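Local coordinates for protein haloacid dehalogenase-like hydrolase (Klebsiella pneumoniae subsp. pneumoniae, PDB 3PGV) that probably acts as a magnesium-dependent phosphatase of the Cof family in the HAD-like hydrolase superfamily, and holds a calcium ion in the crystal, at residues H173-L179 against F195-L201; G232-A238 against N252-L257; K246-N252 against L264-N270. One frame throughout, in Å; residues are numbered along the deposited sequence.

Interaction 1: H173-L179 against F195-L201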
loop_
_atom_site.group_PDB
_atom_site.type_symbol
_atom_site.label_atom_id
_atom_site.label_comp_id
_atom_site.label_asym_id
_atom_site.label_seq_id
_atom_site.Cartn_x
_atom_site.Cartn_y
_atom_site.Cartn_z
ATOM N N HIS A 173 -17.846 1.657 -8.524
ATOM C CA HIS A 173 -16.509 1.712 -9.116
ATOM C C HIS A 173 -16.475 2.577 -10.370
ATOM O O HIS A 173 -15.555 3.380 -10.534
ATOM C CB HIS A 173 -15.997 0.299 -9.447
ATOM C CG HIS A 173 -14.749 0.302 -10.281
ATOM N ND1 HIS A 173 -13.547 0.767 -9.778
ATOM C CD2 HIS A 173 -14.568 -0.072 -11.566
ATOM C CE1 HIS A 173 -12.680 0.674 -10.775
ATOM N NE2 HIS A 173 -13.241 0.166 -11.865
ATOM N N GLU A 174 -17.464 2.391 -11.271
ATOM C CA GLU A 174 -17.553 3.125 -12.524
ATOM C C GLU A 174 -17.625 4.637 -12.295
ATOM O O GLU A 174 -17.178 5.400 -13.142
ATOM C CB GLU A 174 -18.765 2.645 -13.358
ATOM C CG GLU A 174 -18.567 1.300 -14.057
ATOM C CD GLU A 174 -18.443 0.070 -13.163
ATOM O OE1 GLU A 174 -19.060 0.044 -12.069
ATOM O OE2 GLU A 174 -17.787 -0.899 -13.601
ATOM N N HIS A 175 -18.189 5.068 -11.149
ATOM C CA HIS A 175 -18.305 6.487 -10.819
ATOM C C HIS A 175 -16.929 7.110 -10.460
ATOM O O HIS A 175 -16.727 8.306 -10.678
ATOM C CB HIS A 175 -19.317 6.691 -9.681
ATOM C CG HIS A 175 -19.614 8.126 -9.392
ATOM N ND1 HIS A 175 -20.399 8.888 -10.244
ATOM C CD2 HIS A 175 -19.258 8.883 -8.336
ATOM C CE1 HIS A 175 -20.454 10.092 -9.701
ATOM N NE2 HIS A 175 -19.804 10.134 -8.544
ATOM N N LEU A 176 -15.975 6.276 -9.962
ATOM C CA LEU A 176 -14.624 6.727 -9.597
ATOM C C LEU A 176 -13.702 6.872 -10.804
ATOM O O LEU A 176 -12.759 7.669 -10.759
ATOM C CB LEU A 176 -13.986 5.773 -8.561
ATOM C CG LEU A 176 -14.583 5.810 -7.146
ATOM C CD1 LEU A 176 -13.960 4.733 -6.262
ATOM C CD2 LEU A 176 -14.414 7.182 -6.516
ATOM N N LEU A 177 -13.953 6.091 -11.881
ATOM C CA LEU A 177 -13.116 6.120 -13.097
ATOM C C LEU A 177 -12.932 7.537 -13.716
ATOM O O LEU A 177 -11.790 7.930 -13.981
ATOM C CB LEU A 177 -13.621 5.114 -14.141
ATOM C CG LEU A 177 -13.417 3.640 -13.772
ATOM C CD1 LEU A 177 -14.176 2.731 -14.713
ATOM C CD2 LEU A 177 -11.933 3.279 -13.739
ATOM N N PRO A 178 -14.022 8.344 -13.921
ATOM C CA PRO A 178 -13.824 9.698 -14.473
ATOM C C PRO A 178 -13.078 10.625 -13.504
ATOM O O PRO A 178 -12.389 11.546 -13.954
ATOM C CB PRO A 178 -15.255 10.187 -14.755
ATOM C CG PRO A 178 -16.107 8.966 -14.695
ATOM C CD PRO A 178 -15.451 8.056 -13.723
ATOM N N LEU A 179 -13.192 10.369 -12.166
ATOM C CA LEU A 179 -12.471 11.161 -11.161
ATOM C C LEU A 179 -10.966 10.868 -11.241
ATOM O O LEU A 179 -10.144 11.791 -11.105
ATOM C CB LEU A 179 -13.017 10.887 -9.731
ATOM C CG LEU A 179 -12.313 11.657 -8.559
ATOM C CD1 LEU A 179 -12.386 13.154 -8.751
ATOM C CD2 LEU A 179 -12.917 11.270 -7.199
ATOM N N PHE A 195 -6.006 3.156 -7.755
ATOM C CA PHE A 195 -7.038 2.398 -7.052
ATOM C C PHE A 195 -6.343 1.375 -6.143
ATOM O O PHE A 195 -5.294 0.860 -6.505
ATOM C CB PHE A 195 -7.939 1.636 -8.049
ATOM C CG PHE A 195 -9.050 2.443 -8.671
ATOM C CD1 PHE A 195 -10.285 2.559 -8.040
ATOM C CD2 PHE A 195 -8.902 3.000 -9.934
ATOM C CE1 PHE A 195 -11.320 3.264 -8.632
ATOM C CE2 PHE A 195 -9.939 3.708 -10.523
ATOM C CZ PHE A 195 -11.141 3.839 -9.870
ATOM N N SER A 196 -6.927 1.069 -4.995
ATOM C CA SER A 196 -6.493 -0.073 -4.193
ATOM C C SER A 196 -7.547 -1.169 -4.412
ATOM O O SER A 196 -7.354 -2.029 -5.272
ATOM C CB SER A 196 -6.359 0.307 -2.715
ATOM O OG SER A 196 -7.531 0.928 -2.219
ATOM N N THR A 197 -8.746 -0.991 -3.835
ATOM C CA THR A 197 -9.894 -1.818 -4.174
ATOM C C THR A 197 -10.646 -1.107 -5.309
ATOM O O THR A 197 -10.254 -0.009 -5.690
ATOM C CB THR A 197 -10.796 -2.031 -2.943
ATOM O OG1 THR A 197 -11.370 -0.778 -2.553
ATOM C CG2 THR A 197 -10.054 -2.680 -1.771
ATOM N N LEU A 198 -11.731 -1.703 -5.828
ATOM C CA LEU A 198 -12.532 -1.050 -6.873
ATOM C C LEU A 198 -13.249 0.186 -6.321
ATOM O O LEU A 198 -13.662 1.064 -7.090
ATOM C CB LEU A 198 -13.593 -2.028 -7.452
ATOM C CG LEU A 198 -13.095 -3.181 -8.329
ATOM C CD1 LEU A 198 -14.263 -3.888 -8.974
ATOM C CD2 LEU A 198 -12.174 -2.690 -9.408
ATOM N N THR A 199 -13.443 0.222 -4.997
ATOM C CA THR A 199 -14.236 1.245 -4.323
ATOM C C THR A 199 -13.387 2.284 -3.621
ATOM O O THR A 199 -13.928 3.119 -2.892
ATOM C CB THR A 199 -15.185 0.578 -3.321
ATOM O OG1 THR A 199 -14.403 -0.197 -2.408
ATOM C CG2 THR A 199 -16.241 -0.300 -4.006
ATOM N N CYS A 200 -12.059 2.228 -3.800
ATOM C CA CYS A 200 -11.162 3.155 -3.121
ATOM C C CYS A 200 -10.116 3.719 -4.068
ATOM O O CYS A 200 -9.205 3.005 -4.480
ATOM C CB CYS A 200 -10.526 2.491 -1.906
ATOM S SG CYS A 200 -9.545 3.612 -0.886
ATOM N N LEU A 201 -10.282 4.992 -4.462
ATOM C CA LEU A 201 -9.363 5.687 -5.370
ATOM C C LEU A 201 -8.433 6.564 -4.559
ATOM O O LEU A 201 -8.896 7.479 -3.879
ATOM C CB LEU A 201 -10.171 6.533 -6.381
ATOM C CG LEU A 201 -9.355 7.282 -7.451
ATOM C CD1 LEU A 201 -8.488 6.312 -8.272
ATOM C CD2 LEU A 201 -10.262 8.083 -8.349
#
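The imidazole of His173 is the main bump that helix 173-187 presents to the loop, and it drops into a hollow made by Phe195 and Leu198. Its CG lies anti to the backbone N (chi1 169°), which swings the ring toward the turn from Thr197 to Cys200. There ND1 gives a hydrogen bond of 2.7 Å to Leu198 O; the acceptor lies close to the imidazole plane and is used on a lone pair, so the bond fixes how the ring is rotated. Leu198 then closes over one ring face in a CH-pi contact, its CD2 3.7 Å from the ring centroid and nearly on the normal. Phe195 meets the same imidazole obliquely, the two planes 55° apart, with His173 CE1 lying over the phenyl face near its rim. The opposite phenyl face carries Leu201 CD1, so the phenyl ring is sandwiched between His173 of the helix and Leu201 of the strand. Leu176 CB comes in at the phenyl edge, 3.7 Å from Phe195 CE1, while its CD1 reaches past the ring to the backbone of the turn, 3.6 Å from Thr199 C. Leu177 adds CD2 beside Phe195 CE2, crossing it at about a right angle. Leu201 CD2 settles against the helix backbone, 3.5 Å from Leu176 O, and about a turn further on meets CG of Leu179. The loop is braced from within by the hydrogen bond between the hydroxyls of Thr197 and Thr199. A helix laid in this way against a type I turn, whose flanking strands 191-195 and 200-205 pair antiparallel at one side of a mixed sheet, is consistent with the cap domain of Cof-type HAD hydrolases.

Interaction 2: G232-A238 against N252-L257. With CA (calcium ion), chain E; EDO (1,2-ethanediol), chain J.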
loop_
_atom_site.group_PDB
_atom_site.type_symbol
_atom_site.label_atom_id
_atom_site.label_comp_id
_atom_site.label_asym_id
_atom_site.label_seq_id
_atom_site.Cartn_x
_atom_site.Cartn_y
_atom_site.Cartn_z
ATOM N N GLY A 232 2.070 -8.673 -5.203
ATOM C CA GLY A 232 0.948 -7.733 -5.083
ATOM C C GLY A 232 -0.301 -8.153 -5.844
ATOM O O GLY A 232 -0.252 -9.063 -6.686
ATOM N N ASP A 233 -1.428 -7.467 -5.588
ATOM C CA ASP A 233 -2.711 -7.815 -6.227
ATOM C C ASP A 233 -3.523 -6.580 -6.699
ATOM O O ASP A 233 -4.615 -6.740 -7.257
ATOM C CB ASP A 233 -3.575 -8.669 -5.269
ATOM C CG ASP A 233 -4.155 -7.887 -4.111
ATOM O OD1 ASP A 233 -3.461 -6.978 -3.598
ATOM O OD2 ASP A 233 -5.271 -8.220 -3.677
ATOM N N GLY A 234 -3.020 -5.377 -6.411
ATOM C CA GLY A 234 -3.737 -4.149 -6.739
ATOM C C GLY A 234 -2.961 -3.171 -7.602
ATOM O O GLY A 234 -1.747 -3.325 -7.804
HETATM N N MSE A 235 -3.654 -2.135 -8.098
HETATM C CA MSE A 235 -3.043 -1.097 -8.921
HETATM C C MSE A 235 -1.972 -0.333 -8.144
HETATM O O MSE A 235 -0.982 0.097 -8.732
HETATM C CB MSE A 235 -4.113 -0.136 -9.472
HETATM C CG MSE A 235 -4.968 -0.755 -10.584
HETATM SE SE MSE A 235 -3.883 -1.328 -12.104
HETATM C CE MSE A 235 -3.176 0.452 -12.673
ATOM N N ASN A 236 -2.132 -0.225 -6.795
ATOM C CA ASN A 236 -1.128 0.425 -5.937
ATOM C C ASN A 236 0.141 -0.453 -5.753
ATOM O O ASN A 236 1.112 -0.011 -5.118
ATOM C CB ASN A 236 -1.731 0.837 -4.594
ATOM C CG ASN A 236 -2.421 -0.290 -3.836
ATOM O OD1 ASN A 236 -2.959 -1.237 -4.415
ATOM N ND2 ASN A 236 -2.484 -0.163 -2.536
ATOM N N ASP A 237 0.176 -1.645 -6.419
ATOM C CA ASP A 237 1.363 -2.529 -6.433
ATOM C C ASP A 237 2.061 -2.517 -7.811
ATOM O O ASP A 237 3.131 -3.101 -7.953
ATOM C CB ASP A 237 0.966 -3.974 -6.066
ATOM C CG ASP A 237 0.336 -4.102 -4.699
ATOM O OD1 ASP A 237 0.913 -3.578 -3.734
ATOM O OD2 ASP A 237 -0.711 -4.783 -4.587
ATOM N N ALA A 238 1.415 -1.905 -8.832
ATOM C CA ALA A 238 1.891 -1.922 -10.220
ATOM C C ALA A 238 3.354 -1.451 -10.367
ATOM O O ALA A 238 4.166 -2.172 -10.963
ATOM C CB ALA A 238 0.966 -1.096 -11.103
ATOM N N ASN A 252 -5.737 -13.818 -7.403
ATOM C CA ASN A 252 -6.898 -13.062 -6.944
ATOM C C ASN A 252 -6.781 -11.566 -7.252
ATOM O O ASN A 252 -7.629 -10.787 -6.827
ATOM C CB ASN A 252 -7.107 -13.283 -5.463
ATOM C CG ASN A 252 -5.871 -13.010 -4.637
ATOM O OD1 ASN A 252 -4.950 -13.823 -4.573
ATOM N ND2 ASN A 252 -5.830 -11.857 -3.986
ATOM N N ALA A 253 -5.718 -11.159 -7.975
ATOM C CA ALA A 253 -5.470 -9.752 -8.284
ATOM C C ALA A 253 -6.532 -9.161 -9.178
ATOM O O ALA A 253 -7.187 -9.888 -9.937
ATOM C CB ALA A 253 -4.120 -9.596 -8.930
ATOM N N HIS A 254 -6.652 -7.819 -9.160
ATOM C CA HIS A 254 -7.539 -7.108 -10.073
ATOM C C HIS A 254 -7.080 -7.309 -11.516
ATOM O O HIS A 254 -5.872 -7.343 -11.779
ATOM C CB HIS A 254 -7.595 -5.627 -9.716
ATOM C CG HIS A 254 -8.219 -5.385 -8.384
ATOM N ND1 HIS A 254 -9.588 -5.257 -8.242
ATOM C CD2 HIS A 254 -7.646 -5.335 -7.158
ATOM C CE1 HIS A 254 -9.800 -5.102 -6.947
ATOM N NE2 HIS A 254 -8.653 -5.123 -6.259
ATOM N N GLN A 255 -8.040 -7.518 -12.436
ATOM C CA GLN A 255 -7.768 -7.789 -13.847
ATOM C C GLN A 255 -7.017 -6.628 -14.513
ATOM O O GLN A 255 -6.174 -6.861 -15.384
ATOM C CB GLN A 255 -9.088 -8.090 -14.599
ATOM C CG GLN A 255 -8.895 -8.562 -16.049
ATOM C CD GLN A 255 -8.212 -9.897 -16.118
ATOM O OE1 GLN A 255 -8.625 -10.876 -15.477
ATOM N NE2 GLN A 255 -7.178 -9.982 -16.929
ATOM N N ARG A 256 -7.295 -5.382 -14.085
ATOM C CA ARG A 256 -6.635 -4.204 -14.637
ATOM C C ARG A 256 -5.114 -4.264 -14.407
ATOM O O ARG A 256 -4.349 -3.823 -15.266
ATOM C CB ARG A 256 -7.235 -2.912 -14.050
ATOM C CG ARG A 256 -6.627 -1.636 -14.643
ATOM C CD ARG A 256 -7.351 -0.386 -14.186
ATOM N NE ARG A 256 -6.532 0.810 -14.366
ATOM C CZ ARG A 256 -6.902 2.026 -13.983
ATOM N NH1 ARG A 256 -8.091 2.222 -13.435
ATOM N NH2 ARG A 256 -6.081 3.055 -14.139
ATOM N N LEU A 257 -4.682 -4.838 -13.267
ATOM C CA LEU A 257 -3.263 -5.022 -12.966
ATOM C C LEU A 257 -2.665 -6.076 -13.894
ATOM O O LEU A 257 -1.571 -5.875 -14.431
ATOM C CB LEU A 257 -3.059 -5.428 -11.463
ATOM C CG LEU A 257 -1.598 -5.797 -11.043
ATOM C CD1 LEU A 257 -0.619 -4.604 -11.275
ATOM C CD2 LEU A 257 -1.550 -6.266 -9.619
HETATM CA CA CA E . -3.552 -5.541 -1.891
HETATM C C1 EDO J . -9.379 -0.375 -11.093
HETATM O O1 EDO J . -9.901 -0.117 -12.403
HETATM C C2 EDO J . -8.877 -1.806 -11.022
HETATM O O2 EDO J . -8.346 -2.050 -9.722
HETATM O O HOH W 1 -7.358 -9.306 -4.548
HETATM O O HOH W 2 -2.452 -3.461 -3.036
#
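Asp233 works on two fronts: its carboxylate binds calcium while its carbonyl accepts the backbone N-H of His254. OD1 lies 2.2 Å from the calcium ion, whose protein ligands are completed by Asp27 and Asp29, and OD2 accepts a hydrogen bond from a water that also donates to Asn252 O and accepts from Asn252 ND2. The side chain stands with CG between the backbone N and the carbonyl carbon (chi1 72°), which carries the carboxylate to a point between the metal and this water; Asn252 ND2 is further tied to Gly30 O. At the backbone, the bond from His254 N to Asp233 O spans 3.0 Å, and Ala253 CB packs 3.8 Å from Asp233 CB. A second-shell carboxylate steadies the loop, for Asp237 OD2 accepts from Asp233 N and Gly234 N, which reach it from opposite faces of its plane; Lys210 pairs with its other oxygen. Away from the metal the contact turns apolar. Leu257 pushes CD2 to 3.5 Å from Gly234 O, and its CD1 meets Ala238 CB. Selenomethionine Met235, bent at chi2 and chi3, brings SE to 3.8 Å from Arg256 CG, its side chain crossing the extended arginine at about a right angle. That guanidinium donates a hydrogen bond through NH1 to an ethanediol, probably from the crystallisation liquor, and forms a salt bridge with Glu180 of helix 173-187. The loop between strand 228-232 and helix 238-243 is thus packed on the start of helix 255-260, where His254 is the N-cap.

Interaction 3: K246-N252 against L264-N270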
loop_
_atom_site.group_PDB
_atom_site.type_symbol
_atom_site.label_atom_id
_atom_site.label_comp_id
_atom_site.label_asym_id
_atom_site.label_seq_id
_atom_site.Cartn_x
_atom_site.Cartn_y
_atom_site.Cartn_z
ATOM N N LYS A 246 12.117 -9.075 -9.809
ATOM C CA LYS A 246 11.101 -10.081 -10.106
ATOM C C LYS A 246 9.756 -9.670 -9.458
ATOM O O LYS A 246 9.702 -9.409 -8.253
ATOM C CB LYS A 246 11.547 -11.465 -9.590
ATOM C CG LYS A 246 10.472 -12.553 -9.651
ATOM C CD LYS A 246 10.113 -12.963 -11.075
ATOM C CE LYS A 246 9.040 -14.021 -11.073
ATOM N NZ LYS A 246 8.620 -14.384 -12.443
ATOM N N GLY A 247 8.712 -9.577 -10.274
ATOM C CA GLY A 247 7.371 -9.239 -9.805
ATOM C C GLY A 247 6.371 -10.360 -10.024
ATOM O O GLY A 247 6.286 -10.910 -11.122
ATOM N N CYS A 248 5.598 -10.710 -8.967
ATOM C CA CYS A 248 4.556 -11.749 -9.045
ATOM C C CYS A 248 3.191 -11.155 -8.788
ATOM O O CYS A 248 2.988 -10.492 -7.765
ATOM C CB CYS A 248 4.851 -12.889 -8.079
ATOM S SG CYS A 248 6.332 -13.830 -8.472
ATOM N N ILE A 249 2.231 -11.439 -9.677
ATOM C CA ILE A 249 0.838 -11.002 -9.527
ATOM C C ILE A 249 -0.003 -12.152 -8.943
ATOM O O ILE A 249 0.103 -13.290 -9.407
ATOM C CB ILE A 249 0.268 -10.503 -10.902
ATOM C CG1 ILE A 249 1.047 -9.268 -11.418
ATOM C CG2 ILE A 249 -1.251 -10.218 -10.817
ATOM C CD1 ILE A 249 0.614 -8.789 -12.844
HETATM N N MSE A 250 -0.804 -11.864 -7.903
HETATM C CA MSE A 250 -1.682 -12.864 -7.272
HETATM C C MSE A 250 -2.766 -13.302 -8.249
HETATM O O MSE A 250 -3.245 -12.478 -9.034
HETATM C CB MSE A 250 -2.344 -12.274 -6.008
HETATM C CG MSE A 250 -1.346 -11.714 -4.999
HETATM SE SE MSE A 250 -0.056 -13.029 -4.445
HETATM C CE MSE A 250 -1.227 -14.290 -3.591
ATOM N N ALA A 251 -3.211 -14.574 -8.161
ATOM C CA ALA A 251 -4.326 -15.048 -8.995
ATOM C C ALA A 251 -5.597 -14.246 -8.674
ATOM O O ALA A 251 -6.407 -13.970 -9.570
ATOM C CB ALA A 251 -4.576 -16.535 -8.755
ATOM N N ASN A 252 -5.737 -13.818 -7.403
ATOM C CA ASN A 252 -6.898 -13.062 -6.944
ATOM C C ASN A 252 -6.781 -11.566 -7.252
ATOM O O ASN A 252 -7.629 -10.787 -6.827
ATOM C CB ASN A 252 -7.107 -13.283 -5.463
ATOM C CG ASN A 252 -5.871 -13.010 -4.637
ATOM O OD1 ASN A 252 -4.950 -13.823 -4.573
ATOM N ND2 ASN A 252 -5.830 -11.857 -3.986
ATOM N N LEU A 264 4.313 -10.054 -16.421
ATOM C CA LEU A 264 4.583 -10.539 -15.075
ATOM C C LEU A 264 3.934 -11.880 -14.805
ATOM O O LEU A 264 2.810 -12.136 -15.249
ATOM C CB LEU A 264 4.148 -9.504 -14.018
ATOM C CG LEU A 264 4.880 -8.151 -14.061
ATOM C CD1 LEU A 264 4.367 -7.233 -12.999
ATOM C CD2 LEU A 264 6.402 -8.328 -13.909
ATOM N N GLU A 265 4.624 -12.726 -14.045
ATOM C CA GLU A 265 4.111 -14.027 -13.659
ATOM C C GLU A 265 2.907 -13.879 -12.742
ATOM O O GLU A 265 2.941 -13.088 -11.786
ATOM C CB GLU A 265 5.211 -14.845 -12.957
ATOM C CG GLU A 265 4.793 -16.265 -12.600
ATOM C CD GLU A 265 5.791 -17.037 -11.761
ATOM O OE1 GLU A 265 6.803 -16.439 -11.327
ATOM O OE2 GLU A 265 5.544 -18.236 -11.507
ATOM N N VAL A 266 1.840 -14.630 -13.030
ATOM C CA VAL A 266 0.674 -14.690 -12.164
ATOM C C VAL A 266 0.767 -15.971 -11.331
ATOM O O VAL A 266 0.841 -17.066 -11.893
ATOM C CB VAL A 266 -0.672 -14.605 -12.956
ATOM C CG1 VAL A 266 -1.869 -14.727 -12.013
ATOM C CG2 VAL A 266 -0.753 -13.312 -13.759
ATOM N N ILE A 267 0.873 -15.827 -10.002
ATOM C CA ILE A 267 0.949 -16.981 -9.115
ATOM C C ILE A 267 -0.434 -17.313 -8.558
ATOM O O ILE A 267 -1.432 -16.742 -9.017
ATOM C CB ILE A 267 2.037 -16.804 -8.006
ATOM C CG1 ILE A 267 1.656 -15.683 -7.001
ATOM C CG2 ILE A 267 3.406 -16.567 -8.630
ATOM C CD1 ILE A 267 2.455 -15.721 -5.672
ATOM N N GLY A 268 -0.493 -18.255 -7.608
ATOM C CA GLY A 268 -1.754 -18.704 -7.014
ATOM C C GLY A 268 -2.472 -17.644 -6.187
ATOM O O GLY A 268 -2.030 -16.491 -6.110
ATOM N N SER A 269 -3.588 -18.029 -5.578
ATOM C CA SER A 269 -4.402 -17.141 -4.753
ATOM C C SER A 269 -3.845 -17.061 -3.333
ATOM O O SER A 269 -3.263 -18.041 -2.840
ATOM C CB SER A 269 -5.845 -17.656 -4.716
ATOM O OG SER A 269 -6.692 -16.832 -3.932
ATOM N N ASN A 270 -4.118 -15.947 -2.623
ATOM C CA ASN A 270 -3.746 -15.848 -1.203
ATOM C C ASN A 270 -4.562 -16.880 -0.368
ATOM O O ASN A 270 -4.149 -17.254 0.735
ATOM C CB ASN A 270 -3.942 -14.411 -0.666
ATOM C CG ASN A 270 -5.371 -13.944 -0.660
ATOM O OD1 ASN A 270 -6.164 -14.263 -1.554
ATOM N ND2 ASN A 270 -5.721 -13.126 0.330
HETATM O O HOH W 3 7.182 -12.002 -13.313
#
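Ile249 and Leu264 meet at about a right angle, the tip CD1 of the isoleucine 3.8 Å from Leu264 CB, and both rest on Leu241 of helix 238-243. Val266 extends the same side of the sheet, turning CG2 toward Ile249 CB. On the other side Glu265 runs out extended beyond CG and crosses Lys246 obliquely. The lysine, bent at chi2, brings NZ to 3.0 Å from Glu265 OE1 in a salt bridge, approaching on the anti side and tilted out of the carboxylate plane. Tyr278 OH is a second partner of that oxygen. A water ties the same corner together, accepting from Lys246 NZ and Glu265 N and donating to Gly247 O. Ile267 reaches this side too, placing CG2 4.0 Å from Cys248 CB and CD1 beside the selenium of Met250. Between the two layers run parallel backbones: Ile249 N donates to Glu265 O at 2.8 Å and Ile267 N to Ile249 O at 2.7 Å. Both donors lie nearly in line with the C=O, and the Ile249 N-H bond is the straighter at the hydrogen. This is the closing beta-alpha-beta unit of the Rossmann-like HAD core, in which helix 255-260 links strand 246-249 to the short, weakly bonded edge strand 265-266. Past the strands the pairing changes character. Ala251 N donates to Gly268 O across 3.0 Å, the donor 66° out of the carbonyl plane. The bent selenomethionine side chain of Met250 curls back so that CE lies 3.4 Å from the same Gly268 O. Asn252 and Asn270 cross at about a right angle, their amide planes 27° apart, and Asn270 N bonds to Asn252 OD1 from above its amide plane. Asn270 ND2 turns instead to Leu33 O.

Interaction 1 closes before the other two open; the segments of interactions 2 and 3 alternate along the chain and share Asn252. Centres of interactions 2 and 3 lie about 9 Å apart in the core sheet, where strand 228-232 pairs with strand 246-249 through Gly232 and Cys248, continued just past the strand by Met250. Helix 255-260, whose start interaction 2 includes, joins the two strands of interaction 3. Interaction 1 belongs to the other sheet, its centre about 13 Å from that of interaction 2 and 22 Å from that of interaction 3. It touches interaction 2 where Phe195 and Ser196 pack on Met235, Asn236, His254 and Arg256, consistent with cap and core meeting near the calcium site.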